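Side-chain contact in acyl-coenzyme A oxidase 3 (Yarrowia lipolytica, PDB 5YS9), which oxidises fatty acyl-CoA thioesters to trans-2-enoyl-CoA with its FAD cofactor, passing the electrons to oxygen to make hydrogen peroxide in peroxisomal beta-oxidation: residues V307-D312 and T453-N458. Numbering follows the deposited sequence.
With FAD (flavin-adenine dinucleotide), chain C.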
loop_
_atom_site.group_PDB
_atom_site.type_symbol
_atom_site.label_atom_id
_atom_site.label_comp_id
_atom_site.label_asym_id
_atom_site.label_seq_id
_atom_site.Cartn_x
_atom_site.Cartn_y
_atom_site.Cartn_z
ATOM N N VAL A 307 -18.960 -3.423 12.998
ATOM C CA VAL A 307 -18.353 -2.869 14.210
ATOM C C VAL A 307 -17.067 -3.639 14.526
ATOM O O VAL A 307 -16.066 -3.026 14.945
ATOM C CB VAL A 307 -19.313 -2.911 15.431
ATOM C CG1 VAL A 307 -18.604 -2.480 16.710
ATOM C CG2 VAL A 307 -20.551 -2.037 15.207
ATOM N N THR A 308 -17.118 -4.967 14.340
ATOM C CA THR A 308 -15.953 -5.847 14.485
ATOM C C THR A 308 -14.768 -5.419 13.598
ATOM O O THR A 308 -13.626 -5.397 14.052
ATOM C CB THR A 308 -16.320 -7.334 14.237
ATOM O OG1 THR A 308 -17.109 -7.794 15.332
ATOM C CG2 THR A 308 -15.071 -8.256 14.169
ATOM N N MET A 309 -15.055 -5.027 12.370
ATOM C CA MET A 309 -14.017 -4.632 11.425
ATOM C C MET A 309 -13.425 -3.249 11.709
ATOM O O MET A 309 -12.223 -2.946 11.403
ATOM C CB MET A 309 -14.578 -4.670 10.026
ATOM C CG MET A 309 -15.141 -6.026 9.688
ATOM S SD MET A 309 -15.252 -6.231 7.923
ATOM C CE MET A 309 -13.554 -6.581 7.578
ATOM N N ILE A 310 -14.279 -2.413 12.281
ATOM C CA ILE A 310 -13.876 -1.083 12.683
ATOM C C ILE A 310 -12.918 -1.229 13.846
ATOM O O ILE A 310 -11.888 -0.596 13.823
ATOM C CB ILE A 310 -15.075 -0.195 13.071
ATOM C CG1 ILE A 310 -15.945 0.047 11.846
ATOM C CG2 ILE A 310 -14.599 1.155 13.588
ATOM C CD1 ILE A 310 -17.387 0.314 12.213
ATOM N N ALA A 311 -13.291 -2.056 14.832
ATOM C CA ALA A 311 -12.398 -2.468 15.912
ATOM C C ALA A 311 -11.093 -3.171 15.438
ATOM O O ALA A 311 -10.034 -2.832 15.922
ATOM C CB ALA A 311 -13.146 -3.333 16.919
ATOM N N ASP A 312 -11.170 -4.119 14.506
ATOM C CA ASP A 312 -9.974 -4.746 13.907
ATOM C C ASP A 312 -9.014 -3.681 13.378
ATOM O O ASP A 312 -7.807 -3.860 13.462
ATOM C CB ASP A 312 -10.318 -5.694 12.720
ATOM C CG ASP A 312 -11.000 -6.995 13.147
ATOM O OD1 ASP A 312 -10.973 -7.302 14.349
ATOM O OD2 ASP A 312 -11.590 -7.722 12.282
ATOM N N THR A 453 -11.668 -5.439 0.487
ATOM C CA THR A 453 -12.399 -6.063 -0.603
ATOM C C THR A 453 -13.574 -6.932 -0.156
ATOM O O THR A 453 -14.657 -6.804 -0.670
ATOM C CB THR A 453 -11.427 -6.828 -1.532
ATOM O OG1 THR A 453 -10.667 -5.885 -2.284
ATOM C CG2 THR A 453 -12.150 -7.701 -2.503
ATOM N N TRP A 454 -13.323 -7.814 0.797
ATOM C CA TRP A 454 -14.342 -8.688 1.358
ATOM C C TRP A 454 -15.232 -8.019 2.397
ATOM O O TRP A 454 -14.916 -6.966 2.897
ATOM C CB TRP A 454 -13.722 -9.981 1.880
ATOM C CG TRP A 454 -12.965 -9.890 3.158
ATOM C CD1 TRP A 454 -13.042 -8.918 4.078
ATOM C CD2 TRP A 454 -12.027 -10.841 3.658
ATOM N NE1 TRP A 454 -12.214 -9.183 5.123
ATOM C CE2 TRP A 454 -11.576 -10.366 4.891
ATOM C CE3 TRP A 454 -11.519 -12.049 3.178
ATOM C CZ2 TRP A 454 -10.641 -11.047 5.653
ATOM C CZ3 TRP A 454 -10.597 -12.721 3.935
ATOM C CH2 TRP A 454 -10.165 -12.220 5.157
ATOM N N GLU A 455 -16.359 -8.632 2.705
ATOM C CA GLU A 455 -17.313 -8.037 3.623
ATOM C C GLU A 455 -17.780 -6.715 3.072
ATOM O O GLU A 455 -17.998 -5.770 3.799
ATOM C CB GLU A 455 -16.703 -7.828 4.998
ATOM C CG GLU A 455 -16.414 -9.104 5.763
ATOM C CD GLU A 455 -17.657 -9.845 6.201
ATOM O OE1 GLU A 455 -18.683 -9.210 6.450
ATOM O OE2 GLU A 455 -17.601 -11.073 6.312
ATOM N N GLY A 456 -17.907 -6.666 1.759
ATOM C CA GLY A 456 -18.385 -5.495 1.075
ATOM C C GLY A 456 -17.236 -4.703 0.527
ATOM O O GLY A 456 -16.435 -4.207 1.276
ATOM N N ASP A 457 -17.178 -4.555 -0.784
ATOM C CA ASP A 457 -16.111 -3.794 -1.392
ATOM C C ASP A 457 -16.211 -2.376 -0.897
ATOM O O ASP A 457 -17.273 -1.802 -0.879
ATOM C CB ASP A 457 -16.246 -3.827 -2.909
ATOM C CG ASP A 457 -15.256 -2.948 -3.595
ATOM O OD1 ASP A 457 -14.123 -3.378 -3.797
ATOM O OD2 ASP A 457 -15.607 -1.829 -3.945
ATOM N N ASN A 458 -15.088 -1.802 -0.515
ATOM C CA ASN A 458 -15.108 -0.483 0.100
ATOM C C ASN A 458 -15.754 0.596 -0.785
ATOM O O ASN A 458 -16.542 1.428 -0.276
ATOM C CB ASN A 458 -13.700 -0.064 0.500
ATOM C CG ASN A 458 -13.287 -0.653 1.814
ATOM O OD1 ASN A 458 -13.926 -1.598 2.320
ATOM N ND2 ASN A 458 -12.251 -0.059 2.419
HETATM P PA FAD C . -16.736 -7.160 -7.722
HETATM O O1A FAD C . -16.939 -7.675 -9.095
HETATM O O2A FAD C . -17.889 -6.969 -6.814
HETATM O O5B FAD C . -16.064 -5.740 -7.895
HETATM C C5B FAD C . -14.829 -5.617 -8.580
HETATM C C4B FAD C . -14.422 -4.163 -8.709
HETATM O O4B FAD C . -15.422 -3.452 -9.429
HETATM C C3B FAD C . -14.318 -3.517 -7.353
HETATM O O3B FAD C . -13.218 -2.631 -7.338
HETATM C C2B FAD C . -15.555 -2.684 -7.231
HETATM O O2B FAD C . -15.241 -1.482 -6.556
HETATM C C1B FAD C . -15.966 -2.401 -8.653
HETATM N N9A FAD C . -17.440 -2.362 -8.684
HETATM C C8A FAD C . -18.282 -3.391 -8.523
HETATM N N7A FAD C . -19.557 -2.974 -8.582
HETATM C C5A FAD C . -19.542 -1.657 -8.779
HETATM C C6A FAD C . -20.545 -0.594 -8.935
HETATM N N6A FAD C . -21.860 -0.864 -8.894
HETATM N N1A FAD C . -20.098 0.657 -9.119
HETATM C C2A FAD C . -18.793 0.943 -9.161
HETATM N N3A FAD C . -17.836 0.032 -9.027
HETATM C C4A FAD C . -18.144 -1.257 -8.840
HETATM N N1 FAD C . -16.344 -15.100 -0.358
HETATM C C2 FAD C . -17.054 -16.050 0.265
HETATM O O2 FAD C . -18.249 -16.171 0.009
HETATM N N3 FAD C . -16.537 -16.875 1.162
HETATM C C4 FAD C . -15.269 -16.817 1.505
HETATM O O4 FAD C . -14.820 -17.600 2.331
HETATM C C4X FAD C . -14.416 -15.812 0.871
HETATM N N5 FAD C . -13.129 -15.714 1.175
HETATM C C5X FAD C . -12.372 -14.796 0.572
HETATM C C6 FAD C . -11.044 -14.738 0.910
HETATM C C7 FAD C . -10.225 -13.817 0.319
HETATM C C7M FAD C . -8.782 -13.778 0.725
HETATM C C8 FAD C . -10.779 -12.884 -0.685
HETATM C C8M FAD C . -9.904 -11.861 -1.340
HETATM C C9 FAD C . -12.116 -12.933 -1.022
HETATM C C9A FAD C . -12.937 -13.862 -0.430
HETATM N N10 FAD C . -14.297 -13.935 -0.752
HETATM C C10 FAD C . -15.046 -14.928 -0.115
HETATM C "C1'" FAD C . -14.903 -13.063 -1.756
HETATM C "C2'" FAD C . -15.150 -11.623 -1.344
HETATM O "O2'" FAD C . -16.237 -11.609 -0.434
HETATM C "C3'" FAD C . -15.482 -10.815 -2.597
HETATM O "O3'" FAD C . -14.300 -10.785 -3.376
HETATM C "C4'" FAD C . -15.944 -9.367 -2.428
HETATM O "O4'" FAD C . -17.021 -9.236 -1.511
HETATM C "C5'" FAD C . -16.475 -8.826 -3.735
HETATM O "O5'" FAD C . -15.433 -8.755 -4.681
HETATM P P FAD C . -15.612 -9.266 -6.167
HETATM O O1P FAD C . -14.423 -10.088 -6.478
HETATM O O2P FAD C . -16.977 -9.826 -6.313
HETATM O O3P FAD C . -15.524 -7.926 -7.008
#
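M309 is the one residue of helix 300-330 that reaches segment 453-458 here, touching E455 and W454. From the helix its CB points toward 453-458, and CG, anti to the carbonyl carbon (chi1 -56°), carries the chain on to SD, which sits 3.6 Å from E455 CB and also brushes E455 CG, the aliphatic base of an exposed glutamate. The chain then bends at chi3 (78°), and CE ends at the pyrrole edge of W454, near the ring plane, 3.8 Å from NE1. NE1 itself is satisfied by Q451 OE1, earlier in the same loop. Across the indole from the methionine, the benzo side meets the flavin: W454 CE3 lies 3.5 Å from FAD C6, again at the ring edge and in its plane. The indole thus spans the distance between a helix side chain and the isoalloxazine.

Further along, D457 OD2 accepts a hydrogen bond from the ribose hydroxyl O2B of FAD at 2.7 Å and also caps helix 458-477 through the backbone N of V460. With an alanine in place of D457, the ribose hydroxyl and the first turn of that helix would probably both lose the acceptor they share. K412, from helix 391-428, ties the loop down by bonding the carbonyl oxygens of W454 and G456. This loop and the N-terminus of helix 458-477 line the cofactor, while R331 and R354 of the second subunit bond it from across the dimer interface, where acyl-CoA oxidases and dehydrogenases typically hold their FAD.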